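Local coordinates for 5,10-methylenetetrahydrofolate dehydrogenase (Bombyx mori, PDB 5ZF1), which probably catalyses the NADP+-dependent oxidation of 5,10-methylenetetrahydrofolate to 5,10-methenyltetrahydrofolate in one-carbon metabolism, at residues 144-149 with 175-180; 208-213 with 224-229. All coordinates share one frame; numbering follows the deposited sequence.

Contact 1: 144-149 with 175-180; sequences AVVEML and AMMLHS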
# COMPACT_ATOMS: atom_id res chain seq x y z
N ALA B 144 -11.05 12.31 -2.55
CA ALA B 144 -11.43 13.72 -2.47
C ALA B 144 -10.21 14.62 -2.44
O ALA B 144 -10.15 15.64 -3.15
CB ALA B 144 -12.31 13.95 -1.24
N VAL B 145 -9.22 14.29 -1.60
CA VAL B 145 -7.98 15.06 -1.57
C VAL B 145 -7.33 15.11 -2.94
O VAL B 145 -6.94 16.18 -3.43
CB VAL B 145 -7.02 14.48 -0.52
CG1 VAL B 145 -5.63 15.12 -0.67
CG2 VAL B 145 -7.58 14.73 0.83
N VAL B 146 -7.19 13.94 -3.58
CA VAL B 146 -6.57 13.88 -4.89
C VAL B 146 -7.35 14.72 -5.89
O VAL B 146 -6.78 15.42 -6.73
CB VAL B 146 -6.44 12.41 -5.35
CG1 VAL B 146 -6.28 12.31 -6.86
CG2 VAL B 146 -5.29 11.74 -4.64
N GLU B 147 -8.68 14.69 -5.79
CA GLU B 147 -9.51 15.47 -6.71
C GLU B 147 -9.37 16.97 -6.46
O GLU B 147 -9.41 17.77 -7.41
CB GLU B 147 -10.97 15.03 -6.58
CG GLU B 147 -11.88 15.45 -7.74
CD GLU B 147 -11.48 14.87 -9.10
OE1 GLU B 147 -10.90 13.76 -9.16
OE2 GLU B 147 -11.75 15.53 -10.12
N MET B 148 -9.21 17.39 -5.20
CA MET B 148 -8.99 18.80 -4.93
C MET B 148 -7.69 19.28 -5.57
O MET B 148 -7.63 20.37 -6.15
CB MET B 148 -8.99 19.05 -3.42
CG MET B 148 -10.32 18.72 -2.75
SD MET B 148 -10.41 18.97 -0.96
CE MET B 148 -9.39 20.43 -0.72
N LEU B 149 -6.64 18.45 -5.52
CA LEU B 149 -5.38 18.82 -6.14
C LEU B 149 -5.51 18.92 -7.65
O LEU B 149 -4.99 19.87 -8.26
CB LEU B 149 -4.30 17.81 -5.78
CG LEU B 149 -3.89 17.79 -4.31
CD1 LEU B 149 -3.14 16.52 -3.98
CD2 LEU B 149 -3.08 19.03 -3.98
N ALA B 175 -1.27 8.97 0.61
CA ALA B 175 0.14 8.87 0.21
C ALA B 175 0.32 7.95 -0.99
O ALA B 175 1.11 8.25 -1.89
CB ALA B 175 0.99 8.36 1.38
N MET B 176 -0.43 6.83 -1.03
CA MET B 176 -0.27 5.88 -2.12
C MET B 176 -0.62 6.52 -3.46
O MET B 176 0.09 6.32 -4.45
CB MET B 176 -1.14 4.65 -1.87
CG MET B 176 -0.91 3.48 -2.83
SD MET B 176 0.72 2.69 -2.73
CE MET B 176 0.82 2.14 -1.04
N MET B 177 -1.71 7.28 -3.50
CA MET B 177 -2.15 7.94 -4.73
C MET B 177 -1.20 9.05 -5.13
O MET B 177 -0.95 9.27 -6.32
CB MET B 177 -3.54 8.54 -4.56
CG MET B 177 -4.51 7.69 -3.83
SD MET B 177 -6.02 7.64 -4.74
CE MET B 177 -5.35 6.78 -6.13
N LEU B 178 -0.72 9.79 -4.14
CA LEU B 178 0.14 10.93 -4.44
C LEU B 178 1.42 10.50 -5.14
O LEU B 178 2.00 11.28 -5.92
CB LEU B 178 0.46 11.66 -3.13
CG LEU B 178 -0.31 12.92 -2.79
CD1 LEU B 178 -1.79 12.68 -2.69
CD2 LEU B 178 0.25 13.46 -1.49
N HIS B 179 1.89 9.28 -4.88
CA HIS B 179 3.08 8.77 -5.56
C HIS B 179 2.71 7.73 -6.62
O HIS B 179 3.56 6.95 -7.04
CB HIS B 179 4.13 8.27 -4.56
CG HIS B 179 3.78 7.01 -3.82
ND1 HIS B 179 3.82 5.76 -4.39
CD2 HIS B 179 3.49 6.80 -2.51
CE1 HIS B 179 3.50 4.84 -3.49
NE2 HIS B 179 3.30 5.46 -2.33
N SER B 180 1.47 7.75 -7.11
CA SER B 180 1.13 6.80 -8.16
C SER B 180 1.86 7.19 -9.44
O SER B 180 2.23 8.35 -9.63
CB SER B 180 -0.38 6.74 -8.37
OG SER B 180 -0.98 8.02 -8.31
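Val146 reaches from the middle of the helical segment 144-149 to Met177 and Leu178 near the C-terminal end of helix 171-178, in segment 175-180. The close part of the contact is its CG2 methyl, 3.6 Å from CB of Met177. Here the two side chains cross at about a right angle, and the valine methyl meets the root of the methionine rather than its tip. With CG1 anti to the backbone N (chi1 160°), CG2 is left beside that N and anti to the carbonyl carbon, and it is this second branch that does the touching. The outer part of Met177 is modelled in two conformers, so the place of its sulfur is doubtful and CB carries the contact.

The packing slackens toward Leu178. Val146 and Leu178 pass alongside each other in opposite directions, and CG2 of Val146 stands 4.1 Å from CD1 of Leu178. One turn along the first helix, CD1 of Leu149 approaches the same leucine methyl, CD1 of Leu178, at 4.3 Å. No hydrogen bond joins the segments; dispersion and exclusion of water hold a small interface of 148 Å². All four touching residues are buried, whereas Glu147, turned away from the contact, is partly exposed and forms a salt bridge with Arg151.

His179 is the first residue to leave helical geometry, and the chain then turns back so that Ser180 N bonds to Met177 O at 3.0 Å. Around this plain hydrophobic packing, Met190 touches Val146 and Val194 of strand 193-197 touches Leu178. Leu130 of helix 124-131 packs on Met177, while Met280 and Met284 of helix 277-298 lie against Ala144. From helix 171-178, Met176 packs on Met176 of the second subunit.

Contact 2: 208-213 with 224-229; sequences AYCRNA and KLIKAD
Cys210 and Ile226 make the apolar half of this contact, with SG of Cys210 4.3 Å from CD1 of Ile226. They meet end to end: the cysteine points across from the helix, and the isoleucine sends its longer branch to it, the CD1 methyl folded over by a chi2 of -59°. Both residues are buried. At the exposed margin the carbonyl oxygen of Asp229 faces the CG-CD bond of Arg211, nearly equidistant from both carbons, with Arg211 CG 3.5 Å from Asp229 O.

A water completes this margin. It accepts from Arg211 NH1 at 2.7 Å and donates to Asp229 O at 2.9 Å, bridging guanidinium and main chain. It sits at the edge of the guanidinium, in its plane. The bend of the arginine chain at chi3 (-54°) brings the group back over its own helix, where CA of Ala208 lies 3.5 Å above one face of the Arg211 guanidinium. The carboxylate of Asp229 stands apart, with OD2 of Asp229 6.8 Å from NH1 of Arg211, and has a long salt bridge to Lys227.

Further out, Ile216 of strand 215-218 and Met230 pack on Cys210, while Thr218, Val231 and Ile164 touch Ile226. Backbone hydrogen bonds tie Ile226 to Asp257 and Asp259. One residue before Cys210, Tyr209 packs on Thr195 and Cys197 of strand 193-197. The loop 224-229, on the way to strand 236-239, packs against the end of helix 203-211. Strand 193-197, that helix and strand 215-218 form a beta-alpha-beta crossover that passes over strand 160-164, as in the Rossmann-type sheet of NAD(P)-binding domains.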
# COMPACT_ATOMS: atom_id res chain seq x y z
N ALA B 208 11.18 20.36 9.50
CA ALA B 208 12.10 20.41 8.36
C ALA B 208 11.46 19.84 7.09
O ALA B 208 11.60 20.41 6.00
CB ALA B 208 13.39 19.66 8.70
N TYR B 209 10.77 18.71 7.21
CA TYR B 209 10.10 18.18 6.01
C TYR B 209 9.06 19.15 5.48
O TYR B 209 8.92 19.32 4.26
CB TYR B 209 9.45 16.84 6.32
CG TYR B 209 10.37 15.63 6.40
CD1 TYR B 209 11.06 15.17 5.30
CD2 TYR B 209 10.49 14.93 7.61
CE1 TYR B 209 11.85 14.04 5.37
CE2 TYR B 209 11.28 13.80 7.70
CZ TYR B 209 11.96 13.37 6.58
OH TYR B 209 12.73 12.26 6.67
N CYS B 210 8.30 19.79 6.38
CA CYS B 210 7.24 20.69 5.96
C CYS B 210 7.82 21.92 5.28
O CYS B 210 7.26 22.39 4.28
CB CYS B 210 6.37 21.09 7.14
SG CYS B 210 5.25 19.80 7.70
N ARG B 211 8.95 22.42 5.79
CA ARG B 211 9.54 23.63 5.21
C ARG B 211 10.01 23.40 3.79
O ARG B 211 10.13 24.36 3.03
CB ARG B 211 10.73 24.11 6.04
CG ARG B 211 10.36 24.73 7.34
CD ARG B 211 11.58 25.46 7.95
NE ARG B 211 12.76 24.60 8.08
CZ ARG B 211 13.06 23.90 9.17
NH1 ARG B 211 12.26 23.94 10.23
NH2 ARG B 211 14.16 23.15 9.20
N ASN B 212 10.31 22.15 3.43
CA ASN B 212 10.77 21.85 2.09
C ASN B 212 9.66 21.31 1.20
O ASN B 212 9.94 20.89 0.07
CB ASN B 212 11.93 20.87 2.15
CG ASN B 212 13.15 21.47 2.84
OD1 ASN B 212 13.54 21.04 3.93
ND2 ASN B 212 13.72 22.50 2.24
N ALA B 213 8.42 21.30 1.68
CA ALA B 213 7.32 20.65 0.96
C ALA B 213 6.61 21.64 0.05
O ALA B 213 6.32 22.77 0.45
CB ALA B 213 6.30 20.06 1.94
N LYS B 224 -2.09 17.99 15.42
CA LYS B 224 -0.92 18.62 14.85
C LYS B 224 -1.22 20.10 14.66
O LYS B 224 -2.38 20.52 14.67
CB LYS B 224 -0.52 17.97 13.52
CG LYS B 224 0.92 18.24 13.12
CD LYS B 224 1.88 17.49 14.04
CE LYS B 224 1.61 15.99 14.00
NZ LYS B 224 2.85 15.17 13.98
N LEU B 225 -0.17 20.89 14.50
CA LEU B 225 -0.35 22.30 14.20
C LEU B 225 0.64 22.68 13.11
O LEU B 225 1.86 22.60 13.32
CB LEU B 225 -0.18 23.18 15.44
CG LEU B 225 -0.56 24.64 15.22
CD1 LEU B 225 -1.94 24.75 14.57
CD2 LEU B 225 -0.52 25.42 16.53
N ILE B 226 0.12 23.06 11.95
CA ILE B 226 0.94 23.64 10.90
C ILE B 226 1.03 25.13 11.18
O ILE B 226 0.03 25.84 11.12
CB ILE B 226 0.36 23.38 9.50
CG1 ILE B 226 0.19 21.88 9.26
CG2 ILE B 226 1.27 23.97 8.45
CD1 ILE B 226 1.47 21.11 9.37
N LYS B 227 2.23 25.61 11.49
CA LYS B 227 2.47 27.02 11.74
C LYS B 227 3.14 27.65 10.52
O LYS B 227 3.72 26.96 9.68
CB LYS B 227 3.35 27.22 12.97
CG LYS B 227 2.99 26.33 14.14
CD LYS B 227 3.86 26.68 15.35
CE LYS B 227 4.63 25.48 15.88
NZ LYS B 227 5.67 24.98 14.94
N ALA B 228 3.07 28.98 10.46
CA ALA B 228 3.57 29.69 9.28
C ALA B 228 5.06 29.43 9.05
O ALA B 228 5.50 29.37 7.89
CB ALA B 228 3.31 31.19 9.42
N ASP B 229 5.84 29.23 10.12
CA ASP B 229 7.26 28.97 9.93
C ASP B 229 7.53 27.56 9.41
O ASP B 229 8.70 27.24 9.14
CB ASP B 229 8.02 29.20 11.24
CG ASP B 229 7.52 28.32 12.37
OD1 ASP B 229 6.47 27.66 12.20
OD2 ASP B 229 8.17 28.29 13.43
O HOH W 1 10.18 25.49 10.84

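Contacts 1 and 2 both belong to the NAD(P)-binding domain and follow one another along the chain, the first closing before the second opens. Their centres are 19 Å apart and their nearest atoms about 10 Å apart, so neither touches the other. The parallel sheet relates them: strand 193-197 meets side chains from 175-180 and, through Tyr209, from 208-213. Contact 1 is buried and wholly apolar, its centre 10 Å from the centre of the chain, whereas contact 2, at 23 Å, is partly exposed and includes a water bridge. Both also lie near the second subunit, which reaches Met176 and His179 in one and Tyr209 in the other.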